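Local coordinates for homoprotocatechuate 2,3-dioxygenase (Brevibacterium fuscum, PDB 4Z6M), which catalyses the iron(II)-dependent opening of the aromatic ring of homoprotocatechuate by molecular oxygen, and is seen here as an active-site variant, at residues L212-F217 with P302-E307; L256-P261 with I266-Q271; A191-K196 with T202-G207. The protein carries 1 engineered substitution. All coordinates share one frame; numbering follows the deposited sequence. Where two conformers were deposited one is given.

Interaction 1. Residues L212-F217 with P302-E307; sequences LHHVAF and PSWYTE. With FE2 (Fe (II) ion), chain E.
His213 and Trp304 meet twice over. NE2 of His213 donates to the main-chain O of Trp304 at 2.7 Å, a fairly straight bond (162° at the hydrogen) that runs close to the imidazole plane and in the plane of the carbonyl. The same imidazole turns its edge to the indole: CE1 of His213 sits 3.2 Å from CE2 of Trp304, over the middle of one indole face, with the two ring planes 51° apart in an edge-to-face pair. Trp304 has its CG anti to the backbone N (chi1 -156°), and this folds the indole over the very ring that its own carbonyl accepts from.

His214 comes next. Its CE1 only brushes the indole, 4.2 Å from CZ2 of Trp304, while its NE2 binds the iron at 2.2 Å. ND1, the other ring nitrogen of His214, donates to ND1 of His213 at 2.8 Å. His155, Glu267 and three waters complete the coordination of the iron; the two histidines and the glutamate are the facial triad of extradiol dioxygenases.

Two consecutive residues of a strand would normally point to opposite faces; here a classic beta bulge, with His213 and His214 both facing Asn157, brings both imidazoles round toward helix 302-306. Further out, Arg265 bonds the carbonyl oxygens of both His213 and Glu307, tying strand 211-218 to the end of the helix, and it also makes a cation-pi contact with Trp304, as does Arg243. The ring of Tyr257 packs edge-to-face with both Trp304 and His214.

A chain of one metal bond and two hydrogen bonds thus runs from the iron through His214 and His213 to a helix carbonyl. It fixes the rotation of the ligand imidazole, and acceptance of its N-H by His213 would be expected to make the iron-bound nitrogen a somewhat stronger electron donor.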
loop_
_atom_site.group_PDB
_atom_site.type_symbol
_atom_site.label_atom_id
_atom_site.label_comp_id
_atom_site.label_asym_id
_atom_site.label_seq_id
_atom_site.Cartn_x
_atom_site.Cartn_y
_atom_site.Cartn_z
ATOM N N LEU A 212 18.342 -8.971 -26.330
ATOM C CA LEU A 212 17.869 -8.974 -24.960
ATOM C C LEU A 212 16.655 -8.086 -24.871
ATOM O O LEU A 212 16.719 -6.883 -25.143
ATOM C CB LEU A 212 18.957 -8.489 -23.984
ATOM C CG LEU A 212 18.504 -8.287 -22.527
ATOM C CD1 LEU A 212 18.296 -9.640 -21.905
ATOM C CD2 LEU A 212 19.500 -7.428 -21.759
ATOM N N HIS A 213 15.524 -8.663 -24.458
ATOM C CA HIS A 213 14.325 -7.862 -24.328
ATOM C C HIS A 213 14.357 -6.979 -23.076
ATOM O O HIS A 213 14.178 -5.765 -23.170
ATOM C CB HIS A 213 13.055 -8.710 -24.343
ATOM C CG HIS A 213 11.839 -7.900 -24.618
ATOM N ND1 HIS A 213 11.243 -7.102 -23.668
ATOM C CD2 HIS A 213 11.143 -7.696 -25.769
ATOM C CE1 HIS A 213 10.242 -6.448 -24.211
ATOM N NE2 HIS A 213 10.150 -6.802 -25.482
ATOM N N HIS A 214 14.600 -7.584 -21.914
ATOM C CA HIS A 214 14.722 -6.802 -20.671
ATOM C C HIS A 214 15.391 -7.559 -19.572
ATOM O O HIS A 214 15.560 -8.783 -19.652
ATOM C CB HIS A 214 13.361 -6.280 -20.195
ATOM C CG HIS A 214 12.309 -7.327 -19.973
ATOM N ND1 HIS A 214 11.405 -7.692 -20.947
ATOM C CD2 HIS A 214 11.953 -8.011 -18.866
ATOM C CE1 HIS A 214 10.545 -8.570 -20.442
ATOM N NE2 HIS A 214 10.881 -8.801 -19.191
ATOM N N VAL A 215 15.780 -6.797 -18.538
ATOM C CA VAL A 215 16.134 -7.326 -17.232
ATOM C C VAL A 215 15.064 -6.810 -16.283
ATOM O O VAL A 215 14.697 -5.638 -16.361
ATOM C CB VAL A 215 17.522 -6.786 -16.804
ATOM C CG1 VAL A 215 17.896 -7.302 -15.429
ATOM C CG2 VAL A 215 18.575 -7.157 -17.830
ATOM N N ALA A 216 14.601 -7.665 -15.372
ATOM C CA ALA A 216 13.548 -7.313 -14.429
ATOM C C ALA A 216 14.009 -7.346 -12.989
ATOM O O ALA A 216 14.638 -8.319 -12.562
ATOM C CB ALA A 216 12.373 -8.266 -14.578
ATOM N N PHE A 217 13.649 -6.277 -12.264
ATOM C CA PHE A 217 13.850 -6.184 -10.832
ATOM C C PHE A 217 12.504 -6.144 -10.125
ATOM O O PHE A 217 11.541 -5.604 -10.644
ATOM C CB PHE A 217 14.614 -4.919 -10.473
ATOM C CG PHE A 217 16.050 -4.950 -10.885
ATOM C CD1 PHE A 217 16.428 -4.497 -12.147
ATOM C CD2 PHE A 217 17.024 -5.413 -10.005
ATOM C CE1 PHE A 217 17.749 -4.533 -12.527
ATOM C CE2 PHE A 217 18.351 -5.445 -10.390
ATOM C CZ PHE A 217 18.700 -5.011 -11.653
ATOM N N PRO A 302 3.815 -0.484 -29.321
ATOM C CA PRO A 302 4.452 -1.216 -30.435
ATOM C C PRO A 302 5.960 -1.421 -30.255
ATOM O O PRO A 302 6.496 -2.461 -30.647
ATOM C CB PRO A 302 4.124 -0.363 -31.666
ATOM C CG PRO A 302 3.519 0.893 -31.155
ATOM C CD PRO A 302 3.022 0.665 -29.773
ATOM N N SER A 303 6.638 -0.446 -29.639
ATOM C CA SER A 303 8.067 -0.604 -29.373
ATOM C C SER A 303 8.392 -1.821 -28.520
ATOM O O SER A 303 9.506 -2.344 -28.596
ATOM C CB SER A 303 8.662 0.646 -28.730
ATOM O OG SER A 303 8.089 0.909 -27.461
ATOM N N TRP A 304 7.449 -2.239 -27.677
ATOM C CA TRP A 304 7.642 -3.426 -26.863
ATOM C C TRP A 304 7.880 -4.653 -27.734
ATOM O O TRP A 304 8.653 -5.538 -27.376
ATOM C CB TRP A 304 6.436 -3.623 -25.906
ATOM C CG TRP A 304 6.768 -4.427 -24.689
ATOM C CD1 TRP A 304 7.252 -3.953 -23.511
ATOM C CD2 TRP A 304 6.719 -5.851 -24.550
ATOM N NE1 TRP A 304 7.481 -4.980 -22.638
ATOM C CE2 TRP A 304 7.167 -6.158 -23.244
ATOM C CE3 TRP A 304 6.347 -6.902 -25.399
ATOM C CZ2 TRP A 304 7.268 -7.457 -22.784
ATOM C CZ3 TRP A 304 6.456 -8.184 -24.948
ATOM C CH2 TRP A 304 6.904 -8.459 -23.652
ATOM N N TYR A 305 7.212 -4.705 -28.882
ATOM C CA TYR A 305 7.388 -5.820 -29.784
ATOM C C TYR A 305 8.556 -5.684 -30.742
ATOM O O TYR A 305 8.987 -6.692 -31.287
ATOM C CB TYR A 305 6.126 -6.024 -30.618
ATOM C CG TYR A 305 4.937 -6.504 -29.816
ATOM C CD1 TYR A 305 4.990 -7.683 -29.092
ATOM C CD2 TYR A 305 3.748 -5.773 -29.793
ATOM C CE1 TYR A 305 3.904 -8.127 -28.358
ATOM C CE2 TYR A 305 2.639 -6.215 -29.075
ATOM C CZ TYR A 305 2.729 -7.409 -28.354
ATOM O OH TYR A 305 1.638 -7.882 -27.641
ATOM N N THR A 306 9.010 -4.468 -31.033
ATOM C CA THR A 306 9.997 -4.251 -32.081
ATOM C C THR A 306 11.410 -3.973 -31.576
ATOM O O THR A 306 12.384 -4.273 -32.283
ATOM C CB THR A 306 9.560 -3.120 -33.031
ATOM O OG1 THR A 306 9.537 -1.860 -32.354
ATOM C CG2 THR A 306 8.193 -3.402 -33.617
ATOM N N GLU A 307 11.533 -3.377 -30.392
ATOM C CA GLU A 307 12.834 -2.904 -29.902
ATOM C C GLU A 307 13.385 -3.824 -28.836
ATOM O O GLU A 307 12.633 -4.294 -27.976
ATOM C CB GLU A 307 12.733 -1.496 -29.344
ATOM C CG GLU A 307 12.047 -0.531 -30.271
ATOM C CD GLU A 307 12.724 -0.476 -31.628
ATOM O OE1 GLU A 307 13.909 -0.095 -31.649
ATOM O OE2 GLU A 307 12.093 -0.810 -32.658
HETATM FE FE FE2 E . 9.359 -9.752 -17.886
HETATM O O HOH W 1 7.610 -10.167 -16.691
HETATM O O HOH W 2 9.374 -11.707 -18.803
HETATM O O HOH W 3 7.862 -9.204 -19.417
#

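Interaction 2. Residues L256-P261 with I266-Q271; sequences LYILDP and IEIYTQ. With FE2 (Fe (II) ion), chain E.
Tyr257 keeps CG beside its backbone N (chi1 -60°) and Glu267 swings CG anti to its own (chi1 -173°), then runs fully extended. As a result the two side chains leave neighbouring strands side by side and point the same way, toward the iron. CE1 of Tyr257 rests 3.4 Å from CD of Glu267, with phenol and carboxylate planes 31° apart. OE1 of Glu267 binds the metal at 2.1 Å; OE2 is hydrogen-bonded by His248 and accepts a weak bond from water 1 at 2.9 Å.

Tyr257 and Glu267 form a non-hydrogen-bonded antiparallel pair, set between the hydrogen-bonded pairs Leu256–Ile268 and Ile258–Ile266 of the hairpin. N of Ile258 donates to O of Ile266, and N of Ile266 to O of Ile258, each at 2.9 Å. On the other face Leu256, Ile258, Ile266 and Ile268 make an aliphatic layer, with CG1 of Ile258 4.0 Å from CB of Ile266; Leu256, Ile258 and Ile268 pack on helix 222-234.

The hairpin therefore has one aliphatic face and one metal-binding face. With one oxygen on iron and the other gripped by His248, the carboxylate is held in rotation as a monodentate ligand, its negative charge probably shared between metal and imidazole.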
loop_
_atom_site.group_PDB
_atom_site.type_symbol
_atom_site.label_atom_id
_atom_site.label_comp_id
_atom_site.label_asym_id
_atom_site.label_seq_id
_atom_site.Cartn_x
_atom_site.Cartn_y
_atom_site.Cartn_z
ATOM N N LEU A 256 6.033 -2.577 -14.801
ATOM C CA LEU A 256 6.362 -1.322 -15.454
ATOM C C LEU A 256 7.560 -1.573 -16.355
ATOM O O LEU A 256 8.458 -2.302 -15.948
ATOM C CB LEU A 256 6.743 -0.259 -14.417
ATOM C CG LEU A 256 7.158 1.120 -14.950
ATOM C CD1 LEU A 256 6.008 1.815 -15.657
ATOM C CD2 LEU A 256 7.750 1.945 -13.837
ATOM N N TYR A 257 7.591 -0.990 -17.557
ATOM C CA TYR A 257 8.799 -1.030 -18.386
ATOM C C TYR A 257 9.333 0.380 -18.629
ATOM O O TYR A 257 8.589 1.265 -19.049
ATOM C CB TYR A 257 8.538 -1.699 -19.742
ATOM C CG TYR A 257 8.054 -3.125 -19.622
ATOM C CD1 TYR A 257 8.932 -4.203 -19.504
ATOM C CD2 TYR A 257 6.682 -3.395 -19.591
ATOM C CE1 TYR A 257 8.465 -5.499 -19.401
ATOM C CE2 TYR A 257 6.223 -4.670 -19.476
ATOM C CZ TYR A 257 7.110 -5.719 -19.381
ATOM O OH TYR A 257 6.599 -6.969 -19.267
ATOM N N ILE A 258 10.626 0.562 -18.371
ATOM C CA ILE A 258 11.297 1.818 -18.564
ATOM C C ILE A 258 12.549 1.587 -19.413
ATOM O O ILE A 258 13.010 0.445 -19.580
ATOM C CB ILE A 258 11.623 2.510 -17.215
ATOM C CG1 ILE A 258 12.575 1.663 -16.388
ATOM C CG2 ILE A 258 10.323 2.799 -16.455
ATOM C CD1 ILE A 258 12.915 2.231 -15.033
ATOM N N LEU A 259 13.102 2.681 -19.913
ATOM C CA LEU A 259 14.251 2.622 -20.830
ATOM C C LEU A 259 15.451 3.367 -20.251
ATOM O O LEU A 259 15.335 4.527 -19.926
ATOM C CB LEU A 259 13.895 3.210 -22.200
ATOM C CG LEU A 259 12.717 2.540 -22.896
ATOM C CD1 LEU A 259 12.339 3.345 -24.106
ATOM C CD2 LEU A 259 13.002 1.094 -23.256
ATOM N N ASP A 260 16.598 2.703 -20.197
ATOM C CA ASP A 260 17.843 3.340 -19.724
ATOM C C ASP A 260 18.429 4.242 -20.826
ATOM O O ASP A 260 17.866 4.320 -21.924
ATOM C CB ASP A 260 18.808 2.291 -19.140
ATOM C CG ASP A 260 19.817 1.722 -20.141
ATOM O OD1 ASP A 260 19.680 1.946 -21.365
ATOM O OD2 ASP A 260 20.767 1.035 -19.668
ATOM N N PRO A 261 19.555 4.917 -20.546
ATOM C CA PRO A 261 20.063 5.880 -21.518
ATOM C C PRO A 261 20.493 5.296 -22.866
ATOM O O PRO A 261 20.508 6.029 -23.850
ATOM C CB PRO A 261 21.207 6.561 -20.759
ATOM C CG PRO A 261 20.745 6.499 -19.329
ATOM C CD PRO A 261 20.154 5.123 -19.217
ATOM N N ILE A 266 14.274 -2.020 -18.838
ATOM C CA ILE A 266 14.220 -2.563 -17.487
ATOM C C ILE A 266 12.742 -2.715 -17.120
ATOM O O ILE A 266 11.956 -1.771 -17.292
ATOM C CB ILE A 266 14.910 -1.628 -16.476
ATOM C CG1 ILE A 266 16.364 -1.373 -16.924
ATOM C CG2 ILE A 266 14.852 -2.210 -15.078
ATOM C CD1 ILE A 266 17.258 -2.584 -16.948
ATOM N N GLU A 267 12.378 -3.899 -16.640
ATOM C CA GLU A 267 11.057 -4.127 -16.067
ATOM C C GLU A 267 11.170 -4.019 -14.549
ATOM O O GLU A 267 12.129 -4.518 -13.941
ATOM C CB GLU A 267 10.528 -5.506 -16.449
ATOM C CG GLU A 267 9.093 -5.752 -16.034
ATOM C CD GLU A 267 8.569 -7.112 -16.399
ATOM O OE1 GLU A 267 9.339 -7.925 -16.939
ATOM O OE2 GLU A 267 7.368 -7.382 -16.114
ATOM N N ILE A 268 10.143 -3.429 -13.950
ATOM C CA ILE A 268 9.932 -3.470 -12.513
ATOM C C ILE A 268 8.686 -4.319 -12.272
ATOM O O ILE A 268 7.739 -4.217 -13.020
ATOM C CB ILE A 268 9.753 -2.057 -11.906
ATOM C CG1 ILE A 268 10.661 -0.986 -12.570
ATOM C CG2 ILE A 268 9.926 -2.175 -10.396
ATOM C CD1 ILE A 268 12.118 -1.219 -12.359
ATOM N N TYR A 269 8.727 -5.203 -11.279
ATOM C CA TYR A 269 7.865 -6.356 -11.218
ATOM C C TYR A 269 7.548 -6.694 -9.773
ATOM O O TYR A 269 8.422 -6.607 -8.895
ATOM C CB TYR A 269 8.642 -7.509 -11.838
ATOM C CG TYR A 269 8.030 -8.865 -12.030
ATOM C CD1 TYR A 269 7.375 -9.191 -13.210
ATOM C CD2 TYR A 269 8.228 -9.850 -11.091
ATOM C CE1 TYR A 269 6.932 -10.486 -13.429
ATOM C CE2 TYR A 269 7.780 -11.141 -11.304
ATOM C CZ TYR A 269 7.132 -11.455 -12.487
ATOM O OH TYR A 269 6.722 -12.739 -12.750
ATOM N N THR A 270 6.326 -7.107 -9.474
ATOM C CA THR A 270 6.063 -7.619 -8.114
ATOM C C THR A 270 4.869 -8.553 -8.086
ATOM O O THR A 270 3.943 -8.397 -8.870
ATOM C CB THR A 270 5.888 -6.477 -7.081
ATOM O OG1 THR A 270 5.940 -7.012 -5.743
ATOM C CG2 THR A 270 4.584 -5.702 -7.276
ATOM N N GLN A 271 4.922 -9.522 -7.168
ATOM C CA GLN A 271 3.748 -10.292 -6.727
ATOM C C GLN A 271 3.221 -11.290 -7.746
ATOM O O GLN A 271 2.022 -11.490 -7.895
ATOM C CB GLN A 271 2.657 -9.385 -6.175
ATOM C CG GLN A 271 3.114 -8.765 -4.864
ATOM C CD GLN A 271 2.298 -7.563 -4.433
ATOM O OE1 GLN A 271 1.096 -7.496 -4.672
ATOM N NE2 GLN A 271 2.942 -6.620 -3.775
HETATM FE FE FE2 E . 9.359 -9.752 -17.886
HETATM O O HOH W 1 7.610 -10.167 -16.691
HETATM O O HOH W 2 9.374 -11.707 -18.803
HETATM O O HOH W 3 7.862 -9.204 -19.417
#

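Interaction 3. Residues A191-K196 with T202-G207; sequences AWMHRK and TALTGG
Trp192 lays one face of its indole against Ala203 across the hairpin. The methyl CB of Ala203 lies over the five-membered ring, 23° off the ring normal and 4.0 Å from CD1 of Trp192, a CH-pi contact. The indole edge that carries NE1 is turned toward the iron, and the side chain comes within about 5 Å of the metal, which places this edge beside the metal site. The indole also touches Ile181 of strand 176-182, Val250 and the engineered Gln200.

Ala203 can reach the indole because it stands opposite Trp192 in a non-hydrogen-bonded antiparallel pair. On one side of that pair, N of Leu204 donates to O of Ala191 at 2.8 Å and N of Ala191 returns a bond to O of Leu204 at 3.0 Å. On the other side the strands drift apart: N of Met193 reaches O of Thr202 at 3.2 Å, and the return bond from N of Thr202 to O of Met193, at 3.3 Å, is weak.

Met193 works on the opposite face of the sheet. Its CG lies between the backbone N and the carbonyl carbon (chi1 54°), and two further bends curl the thioether back across the neighbouring strand. SD of Met193 thereby settles 3.5 Å from O of Thr202, and its CE meets CD1 of Leu204 at 4.2 Å. Val163 of helix 163-172 touches Ala191. OG1 of Thr202 is hydrogen-bonded to OE1 of Gln158 on strand 152-160, the next strand of the sheet.

The two faces thus differ in kind. Indole and methyl meet through a CH-pi contact, largely dispersive, while the NE1 edge faces the iron and its waters from beyond bonding distance of the metal; Met193, Thr202 and Leu204 pack the other face against Leu170 of helix 163-172.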
loop_
_atom_site.group_PDB
_atom_site.type_symbol
_atom_site.label_atom_id
_atom_site.label_comp_id
_atom_site.label_asym_id
_atom_site.label_seq_id
_atom_site.Cartn_x
_atom_site.Cartn_y
_atom_site.Cartn_z
ATOM N N ALA A 191 7.209 -17.821 -24.174
ATOM C CA ALA A 191 7.205 -18.804 -23.108
ATOM C C ALA A 191 8.008 -18.275 -21.927
ATOM O O ALA A 191 8.958 -17.514 -22.107
ATOM C CB ALA A 191 7.799 -20.119 -23.577
ATOM N N TRP A 192 7.597 -18.690 -20.726
ATOM C CA TRP A 192 8.198 -18.278 -19.458
ATOM C C TRP A 192 8.683 -19.516 -18.735
ATOM O O TRP A 192 8.012 -20.512 -18.756
ATOM C CB TRP A 192 7.137 -17.568 -18.613
ATOM C CG TRP A 192 6.784 -16.180 -19.056
ATOM C CD1 TRP A 192 7.151 -15.037 -18.431
ATOM C CD2 TRP A 192 5.962 -15.777 -20.168
ATOM N NE1 TRP A 192 6.633 -13.951 -19.078
ATOM C CE2 TRP A 192 5.912 -14.378 -20.155
ATOM C CE3 TRP A 192 5.258 -16.459 -21.159
ATOM C CZ2 TRP A 192 5.208 -13.642 -21.102
ATOM C CZ3 TRP A 192 4.537 -15.730 -22.076
ATOM C CH2 TRP A 192 4.534 -14.326 -22.054
ATOM N N MET A 193 9.850 -19.458 -18.101
ATOM C CA MET A 193 10.390 -20.672 -17.497
ATOM C C MET A 193 11.303 -20.364 -16.322
ATOM O O MET A 193 11.968 -19.341 -16.293
ATOM C CB MET A 193 11.123 -21.530 -18.516
ATOM C CG MET A 193 12.202 -20.795 -19.258
ATOM S SD MET A 193 11.652 -19.889 -20.742
ATOM C CE MET A 193 11.321 -21.293 -21.835
ATOM N N HIS A 194 11.345 -21.272 -15.367
ATOM C CA HIS A 194 11.955 -20.972 -14.074
ATOM C C HIS A 194 12.855 -22.071 -13.545
ATOM O O HIS A 194 12.740 -23.240 -13.901
ATOM C CB HIS A 194 10.879 -20.683 -13.023
ATOM C CG HIS A 194 10.321 -21.916 -12.372
ATOM N ND1 HIS A 194 10.779 -22.360 -11.159
ATOM C CD2 HIS A 194 9.384 -22.814 -12.767
ATOM C CE1 HIS A 194 10.174 -23.483 -10.839
ATOM N NE2 HIS A 194 9.298 -23.760 -11.780
ATOM N N ARG A 195 13.725 -21.654 -12.634
ATOM C CA ARG A 195 14.462 -22.528 -11.737
ATOM C C ARG A 195 14.115 -22.252 -10.283
ATOM O O ARG A 195 13.864 -23.204 -9.536
ATOM C CB ARG A 195 15.974 -22.396 -11.949
ATOM C CG ARG A 195 16.443 -23.001 -13.268
ATOM C CD ARG A 195 16.331 -24.516 -13.324
ATOM N NE ARG A 195 17.164 -25.168 -12.331
ATOM C CZ ARG A 195 17.155 -26.460 -12.059
ATOM N NH1 ARG A 195 16.339 -27.283 -12.703
ATOM N NH2 ARG A 195 17.962 -26.930 -11.129
ATOM N N LYS A 196 14.031 -20.982 -9.865
ATOM C CA LYS A 196 13.933 -20.638 -8.418
ATOM C C LYS A 196 12.568 -20.660 -7.723
ATOM O O LYS A 196 12.477 -20.355 -6.529
ATOM C CB LYS A 196 14.540 -19.259 -8.154
ATOM C CG LYS A 196 13.722 -18.071 -8.660
ATOM C CD LYS A 196 14.513 -16.783 -8.479
ATOM C CE LYS A 196 13.742 -15.564 -8.953
ATOM N NZ LYS A 196 13.431 -15.684 -10.396
ATOM N N THR A 202 14.217 -16.918 -16.789
ATOM C CA THR A 202 14.337 -16.326 -18.096
ATOM C C THR A 202 13.059 -16.616 -18.854
ATOM O O THR A 202 12.181 -17.337 -18.376
ATOM C CB THR A 202 15.626 -16.736 -18.847
ATOM O OG1 THR A 202 15.844 -15.784 -19.897
ATOM C CG2 THR A 202 15.550 -18.161 -19.376
ATOM N N ALA A 203 12.921 -15.956 -19.981
ATOM C CA ALA A 203 11.694 -16.027 -20.754
ATOM C C ALA A 203 12.084 -15.773 -22.197
ATOM O O ALA A 203 13.096 -15.133 -22.470
ATOM C CB ALA A 203 10.673 -15.007 -20.262
ATOM N N LEU A 204 11.254 -16.268 -23.104
ATOM C CA LEU A 204 11.491 -16.134 -24.539
ATOM C C LEU A 204 10.317 -15.371 -25.144
ATOM O O LEU A 204 9.143 -15.717 -24.939
ATOM C CB LEU A 204 11.609 -17.493 -25.206
ATOM C CG LEU A 204 12.696 -18.438 -24.705
ATOM C CD1 LEU A 204 12.625 -19.752 -25.468
ATOM C CD2 LEU A 204 14.074 -17.788 -24.790
ATOM N N THR A 205 10.656 -14.328 -25.874
ATOM C CA THR A 205 9.735 -13.513 -26.653
ATOM C C THR A 205 10.066 -13.732 -28.122
ATOM O O THR A 205 11.210 -13.546 -28.545
ATOM C CB THR A 205 9.878 -12.017 -26.315
ATOM O OG1 THR A 205 9.583 -11.825 -24.911
ATOM C CG2 THR A 205 8.933 -11.185 -27.142
ATOM N N GLY A 206 9.071 -14.153 -28.897
ATOM C CA GLY A 206 9.314 -14.365 -30.310
ATOM C C GLY A 206 9.653 -13.081 -31.032
ATOM O O GLY A 206 8.960 -12.059 -30.893
ATOM N N GLY A 207 10.734 -13.115 -31.805
ATOM C CA GLY A 207 11.137 -11.949 -32.561
ATOM C C GLY A 207 12.518 -12.171 -33.163
ATOM O O GLY A 207 13.150 -13.206 -32.963
#

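Overall arrangement
All three contacts are buried and reach the same mixed sheet, the one that carries the three protein ligands of the iron; interaction 1 runs from one of its strands to a helix outside it. Interactions 2 and 3 are local hairpins, their centres about 16 Å apart, whereas interaction 1 is long-range and reaches the exposed surface at Glu307. Interactions 1 and 2 join directly, since the backbones of Val215 and Phe217 pair with that of Glu267 and each contact supplies one protein ligand. Interaction 3 touches neither, though Asn157 links it to interaction 1. Interaction 1 joins hydrogen bonds and ring packing; interactions 2 and 3 share backbone pairing, to which 2 adds a metal ligand and 3 apolar and CH-pi contacts.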